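Local coordinates for fimbria adhesin protein (Klebsiella pneumoniae, PDB 3U4K) that probably attaches Klebsiella pneumoniae to host tissue by binding human collagen V through this receptor-binding domain, one part of the longer fimbrial adhesin, at residues A[56-61]-A[132-137]; A[115-120]-A[155-160]. All blocks are in the same frame, centred on the assembly; numbering follows the deposited sequence.

Contact 1. Residues A[56-61]-A[132-137]; sequences TKTWTM and GSTFTL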
loop_
_atom_site.group_PDB
_atom_site.type_symbol
_atom_site.label_atom_id
_atom_site.label_comp_id
_atom_site.label_asym_id
_atom_site.label_seq_id
_atom_site.Cartn_x
_atom_site.Cartn_y
_atom_site.Cartn_z
ATOM N N THR A 56 -10.223 -7.782 0.866
ATOM C CA THR A 56 -9.913 -6.394 0.545
ATOM C C THR A 56 -10.286 -5.469 1.706
ATOM O O THR A 56 -11.225 -5.751 2.458
ATOM C CB THR A 56 -10.603 -5.947 -0.768
ATOM O OG1 THR A 56 -10.142 -4.644 -1.138
ATOM C CG2 THR A 56 -12.122 -5.920 -0.625
ATOM N N LYS A 57 -9.540 -4.377 1.860
ATOM C CA LYS A 57 -9.871 -3.362 2.864
ATOM C C LYS A 57 -9.547 -1.955 2.377
ATOM O O LYS A 57 -8.510 -1.727 1.749
ATOM C CB LYS A 57 -9.170 -3.644 4.192
ATOM C CG LYS A 57 -9.887 -3.055 5.395
ATOM C CD LYS A 57 -9.327 -3.590 6.704
ATOM C CE LYS A 57 -10.394 -3.651 7.787
ATOM N NZ LYS A 57 -11.081 -2.347 7.991
ATOM N N THR A 58 -10.439 -1.016 2.686
ATOM C CA THR A 58 -10.319 0.361 2.215
ATOM C C THR A 58 -10.383 1.372 3.359
ATOM O O THR A 58 -11.326 1.372 4.149
ATOM C CB THR A 58 -11.384 0.675 1.142
ATOM O OG1 THR A 58 -11.048 -0.016 -0.065
ATOM C CG2 THR A 58 -11.462 2.161 0.849
ATOM N N TRP A 59 -9.360 2.219 3.437
ATOM C CA TRP A 59 -9.346 3.344 4.359
ATOM C C TRP A 59 -9.504 4.633 3.606
ATOM O O TRP A 59 -8.973 4.788 2.504
ATOM C CB TRP A 59 -8.051 3.376 5.153
ATOM C CG TRP A 59 -7.781 2.106 5.910
ATOM C CD1 TRP A 59 -8.019 1.854 7.256
ATOM C CD2 TRP A 59 -7.206 0.863 5.385
ATOM N NE1 TRP A 59 -7.642 0.580 7.589
ATOM C CE2 TRP A 59 -7.150 -0.070 6.513
ATOM C CE3 TRP A 59 -6.752 0.442 4.137
ATOM C CZ2 TRP A 59 -6.656 -1.358 6.375
ATOM C CZ3 TRP A 59 -6.257 -0.862 4.013
ATOM C CH2 TRP A 59 -6.209 -1.737 5.107
ATOM N N THR A 60 -10.239 5.569 4.194
ATOM C CA THR A 60 -10.418 6.883 3.590
ATOM C C THR A 60 -9.646 7.951 4.370
ATOM O O THR A 60 -9.461 7.841 5.587
ATOM C CB THR A 60 -11.910 7.280 3.494
ATOM O OG1 THR A 60 -12.456 7.444 4.810
ATOM C CG2 THR A 60 -12.714 6.220 2.738
HETATM N N MSE A 61 -9.181 8.969 3.653
HETATM C CA MSE A 61 -8.604 10.156 4.281
HETATM C C MSE A 61 -9.436 11.332 3.858
HETATM O O MSE A 61 -9.633 11.558 2.659
HETATM C CB MSE A 61 -7.130 10.360 3.935
HETATM C CG MSE A 61 -6.814 10.166 2.456
HETATM SE SE MSE A 61 -4.864 10.007 2.237
HETATM C CE MSE A 61 -4.837 8.182 1.489
ATOM N N GLY A 132 -7.982 14.318 -0.608
ATOM C CA GLY A 132 -8.884 13.342 -0.004
ATOM C C GLY A 132 -9.076 12.163 -0.935
ATOM O O GLY A 132 -9.394 12.335 -2.118
ATOM N N SER A 133 -8.852 10.963 -0.407
ATOM C CA SER A 133 -8.882 9.752 -1.221
ATOM C C SER A 133 -9.153 8.498 -0.397
ATOM O O SER A 133 -9.268 8.553 0.831
ATOM C CB SER A 133 -7.562 9.599 -1.987
ATOM O OG SER A 133 -6.455 9.649 -1.104
ATOM N N THR A 134 -9.272 7.373 -1.096
ATOM C CA THR A 134 -9.344 6.059 -0.474
ATOM C C THR A 134 -8.034 5.332 -0.721
ATOM O O THR A 134 -7.469 5.425 -1.811
ATOM C CB THR A 134 -10.491 5.199 -1.052
ATOM O OG1 THR A 134 -10.257 4.943 -2.447
ATOM C CG2 THR A 134 -11.845 5.881 -0.865
ATOM N N PHE A 135 -7.549 4.619 0.289
ATOM C CA PHE A 135 -6.432 3.696 0.098
ATOM C C PHE A 135 -6.952 2.271 0.217
ATOM O O PHE A 135 -7.678 1.951 1.158
ATOM C CB PHE A 135 -5.309 3.956 1.108
ATOM C CG PHE A 135 -4.023 3.247 0.779
ATOM C CD1 PHE A 135 -3.066 3.854 -0.030
ATOM C CD2 PHE A 135 -3.765 1.969 1.271
ATOM C CE1 PHE A 135 -1.882 3.200 -0.341
ATOM C CE2 PHE A 135 -2.583 1.311 0.962
ATOM C CZ PHE A 135 -1.640 1.929 0.156
ATOM N N THR A 136 -6.582 1.421 -0.739
ATOM C CA THR A 136 -7.111 0.054 -0.798
ATOM C C THR A 136 -6.025 -1.021 -0.897
ATOM O O THR A 136 -5.208 -1.019 -1.821
ATOM C CB THR A 136 -8.134 -0.107 -1.946
ATOM O OG1 THR A 136 -9.236 0.783 -1.728
ATOM C CG2 THR A 136 -8.663 -1.532 -2.022
ATOM N N LEU A 137 -6.036 -1.931 0.075
ATOM C CA LEU A 137 -5.175 -3.110 0.073
ATOM C C LEU A 137 -5.945 -4.328 -0.437
ATOM O O LEU A 137 -7.054 -4.616 0.021
ATOM C CB LEU A 137 -4.619 -3.370 1.477
ATOM C CG LEU A 137 -3.794 -4.638 1.731
ATOM C CD1 LEU A 137 -2.517 -4.661 0.904
ATOM C CD2 LEU A 137 -3.469 -4.792 3.209
#
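From Lys57–Leu137 to Met61–Ser133 the two strand segments pair antiparallel, their directions 157° apart and their axes approaching to 4.5 Å. The pairs Lys57–Leu137, Trp59–Phe135 and Met61–Ser133 are hydrogen-bonded, each through two N-H···O=C bonds; Met61 N to Ser133 O, at 2.9 Å, is nearly straight (171°). The intervening pairs, Thr58–Thr136 and Thr60–Thr134, are non-hydrogen-bonded, and their four threonines share one face. There Thr58 OG1 and Thr136 OG1 form a hydroxyl–hydroxyl hydrogen bond of 2.6 Å, either being able to donate, while CG2 of Thr60 meets CG2 of Thr134 at 3.7 Å.

The opposite face carries the larger groups. Trp59 CG lies beside its own backbone N (chi1 -56°), and the indole's benzo edge is turned to the partner strand: CZ3 reaches Leu137 CB, which sits in the ring plane, at 3.9 Å. Within its own strand, Lys57 CG lies over one indole face, 3.7 Å above the ring plane and offset toward the rim. Selenomethionine Met61 is bent about its CG–SE bond, which brings CE to 3.4 Å from Ser133 OG, a hydroxyl hydrogen-bonded to Arg109 NE and Ala131 O.

Thr56 OG1 is hydrogen-bonded to Asp138. Along its other edge, strand 133-141 bonds to strand 103-111 through Thr134 with Lys110 and Thr136 with Ser108, an interior strand of one jelly-roll sheet. The Trp59–Phe135–Met61 face packs on strand 33-36 at Ile35 and Tyr33 of the mixed sheet, where Phe135 and Met61 also reach strand 166-170.

Contact 2. Residues A[115-120]-A[155-160]; sequences MIYPDS and PYTEYG
Met115, a selenomethionine, and Tyr159 make the aromatic part of this contact. The methyl CE stands over one face of the Tyr159 ring, 4.1 Å from its centroid and 27° off the normal, which satisfies a CH-pi geometry. SE lies obliquely to the same ring, a Met-aromatic contact, its nearest ring atom being Tyr159 CE1 at 4.0 Å. The bend at chi3 (119°) turns CE out over the ring.

Van der Waals packing is carried by Tyr117, which crosses Thr157 and Tyr159 at about a right angle. Its CE1 approaches Thr157 CG2 at 3.3 Å, and the same methyl lies 3.4 Å from Tyr117 OH. On the next inward-facing residue, Tyr159 CB is 3.5 Å from that OH.

These contacts belong to the interior of a jelly-roll beta barrel. Residues 115-120 pass from strand 115-116, in the antiparallel sheet, to strand 119-125, in the mixed sheet, with a cis peptide bond before Pro118 in the turn; residues 155-160 belong to a strand of the mixed sheet. The segments are not paired: the closest CA atoms, of Tyr117 and Thr157, are 8.4 Å apart. A classic beta bulge places Tyr156 and Thr157 together opposite Thr168 of strand 166-170.

No hydrogen bond joins the two segments. Lys94 NZ bonds to both Ile116 O and Pro118 O at the turn, while backbone bonds join Met115 to Arg109 and Asp119 to Ala81 on strands of the two sheets.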
loop_
_atom_site.group_PDB
_atom_site.type_symbol
_atom_site.label_atom_id
_atom_site.label_comp_id
_atom_site.label_asym_id
_atom_site.label_seq_id
_atom_site.Cartn_x
_atom_site.Cartn_y
_atom_site.Cartn_z
HETATM N N MSE A 115 -3.853 6.011 -8.390
HETATM C CA MSE A 115 -2.759 5.163 -8.876
HETATM C C MSE A 115 -2.668 3.830 -8.163
HETATM O O MSE A 115 -3.017 3.703 -6.983
HETATM C CB MSE A 115 -1.425 5.917 -8.812
HETATM C CG MSE A 115 -0.815 5.960 -7.411
HETATM SE SE MSE A 115 0.282 7.583 -7.176
HETATM C CE MSE A 115 -0.767 8.365 -5.697
ATOM N N ILE A 116 -2.198 2.826 -8.900
ATOM C CA ILE A 116 -1.851 1.525 -8.344
ATOM C C ILE A 116 -0.332 1.478 -8.180
ATOM O O ILE A 116 0.413 1.759 -9.124
ATOM C CB ILE A 116 -2.349 0.370 -9.241
ATOM C CG1 ILE A 116 -3.877 0.441 -9.395
ATOM C CG2 ILE A 116 -1.933 -0.979 -8.666
ATOM C CD1 ILE A 116 -4.421 -0.210 -10.648
ATOM N N TYR A 117 0.117 1.150 -6.971
ATOM C CA TYR A 117 1.540 1.109 -6.640
ATOM C C TYR A 117 2.246 -0.019 -7.397
ATOM O O TYR A 117 1.702 -1.119 -7.501
ATOM C CB TYR A 117 1.717 0.892 -5.138
ATOM C CG TYR A 117 1.462 2.097 -4.259
ATOM C CD1 TYR A 117 2.471 2.606 -3.449
ATOM C CD2 TYR A 117 0.209 2.714 -4.213
ATOM C CE1 TYR A 117 2.251 3.701 -2.630
ATOM C CE2 TYR A 117 -0.020 3.811 -3.394
ATOM C CZ TYR A 117 1.006 4.301 -2.604
ATOM O OH TYR A 117 0.802 5.389 -1.781
ATOM N N PRO A 118 3.457 0.248 -7.929
ATOM C CA PRO A 118 4.155 1.532 -7.894
ATOM C C PRO A 118 3.772 2.469 -9.044
ATOM O O PRO A 118 3.313 2.016 -10.100
ATOM C CB PRO A 118 5.625 1.127 -8.009
ATOM C CG PRO A 118 5.597 -0.114 -8.829
ATOM C CD PRO A 118 4.283 -0.803 -8.554
ATOM N N ASP A 119 3.965 3.767 -8.814
ATOM C CA ASP A 119 3.719 4.808 -9.808
ATOM C C ASP A 119 4.396 6.106 -9.369
ATOM O O ASP A 119 5.057 6.152 -8.328
ATOM C CB ASP A 119 2.212 5.032 -9.998
ATOM C CG ASP A 119 1.851 5.449 -11.419
ATOM O OD1 ASP A 119 2.760 5.536 -12.274
ATOM O OD2 ASP A 119 0.650 5.684 -11.683
ATOM N N SER A 120 4.240 7.155 -10.171
ATOM C CA SER A 120 4.738 8.481 -9.817
ATOM C C SER A 120 3.803 9.565 -10.328
ATOM O O SER A 120 3.202 9.421 -11.391
ATOM C CB SER A 120 6.150 8.698 -10.356
ATOM O OG SER A 120 6.190 8.523 -11.759
ATOM N N PRO A 155 6.894 -1.006 7.830
ATOM C CA PRO A 155 6.439 -0.241 6.663
ATOM C C PRO A 155 6.161 -1.108 5.437
ATOM O O PRO A 155 6.771 -2.167 5.278
ATOM C CB PRO A 155 7.616 0.698 6.381
ATOM C CG PRO A 155 8.801 -0.007 6.941
ATOM C CD PRO A 155 8.289 -0.678 8.180
ATOM N N TYR A 156 5.245 -0.648 4.585
ATOM C CA TYR A 156 4.899 -1.339 3.343
ATOM C C TYR A 156 4.822 -0.372 2.166
ATOM O O TYR A 156 5.345 -0.650 1.083
ATOM C CB TYR A 156 3.569 -2.082 3.495
ATOM C CG TYR A 156 3.686 -3.416 4.197
ATOM C CD1 TYR A 156 3.723 -3.495 5.590
ATOM C CD2 TYR A 156 3.757 -4.603 3.468
ATOM C CE1 TYR A 156 3.840 -4.717 6.236
ATOM C CE2 TYR A 156 3.872 -5.829 4.103
ATOM C CZ TYR A 156 3.912 -5.881 5.485
ATOM O OH TYR A 156 4.024 -7.101 6.115
ATOM N N THR A 157 4.166 0.761 2.394
ATOM C CA THR A 157 3.969 1.781 1.368
ATOM C C THR A 157 4.568 3.121 1.791
ATOM O O THR A 157 4.504 3.504 2.965
ATOM C CB THR A 157 2.469 1.926 1.029
ATOM O OG1 THR A 157 2.138 1.050 -0.057
ATOM C CG2 THR A 157 2.084 3.375 0.675
ATOM N N GLU A 158 5.167 3.812 0.822
ATOM C CA GLU A 158 5.691 5.159 1.024
ATOM C C GLU A 158 5.451 6.024 -0.206
ATOM O O GLU A 158 5.859 5.679 -1.316
ATOM C CB GLU A 158 7.177 5.124 1.382
ATOM C CG GLU A 158 7.437 4.752 2.835
ATOM C CD GLU A 158 8.908 4.736 3.208
ATOM O OE1 GLU A 158 9.768 4.905 2.312
ATOM O OE2 GLU A 158 9.202 4.549 4.409
ATOM N N TYR A 159 4.766 7.141 0.006
ATOM C CA TYR A 159 4.474 8.087 -1.060
ATOM C C TYR A 159 4.979 9.474 -0.703
ATOM O O TYR A 159 4.767 9.954 0.411
ATOM C CB TYR A 159 2.973 8.127 -1.339
ATOM C CG TYR A 159 2.569 9.135 -2.390
ATOM C CD1 TYR A 159 2.887 8.935 -3.733
ATOM C CD2 TYR A 159 1.863 10.286 -2.043
ATOM C CE1 TYR A 159 2.517 9.854 -4.700
ATOM C CE2 TYR A 159 1.487 11.213 -3.002
ATOM C CZ TYR A 159 1.816 10.991 -4.329
ATOM O OH TYR A 159 1.445 11.905 -5.289
ATOM N N GLY A 160 5.649 10.113 -1.654
ATOM C CA GLY A 160 6.189 11.452 -1.444
ATOM C C GLY A 160 7.190 11.887 -2.496
ATOM O O GLY A 160 7.618 11.076 -3.318
#

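From the N terminus the chain first lays down 56-61, then runs through 115-120 before 132-137 returns to close the loop of contact 1; contact 2 closes later, at 155-160. The two loops therefore cross, each beginning or ending inside the other, rather than nest. Contact 1 joins neighbouring strands within the antiparallel sheet, whereas contact 2 spans from the connection between the sheets to a strand of the mixed sheet. Their centres are 13 Å apart, and Phe135 bridges the gap: its CE1 lies 3.6 Å from Tyr117 CE2 and its CZ packs against Thr157 OG1, which joins both contacts in one barrel interior.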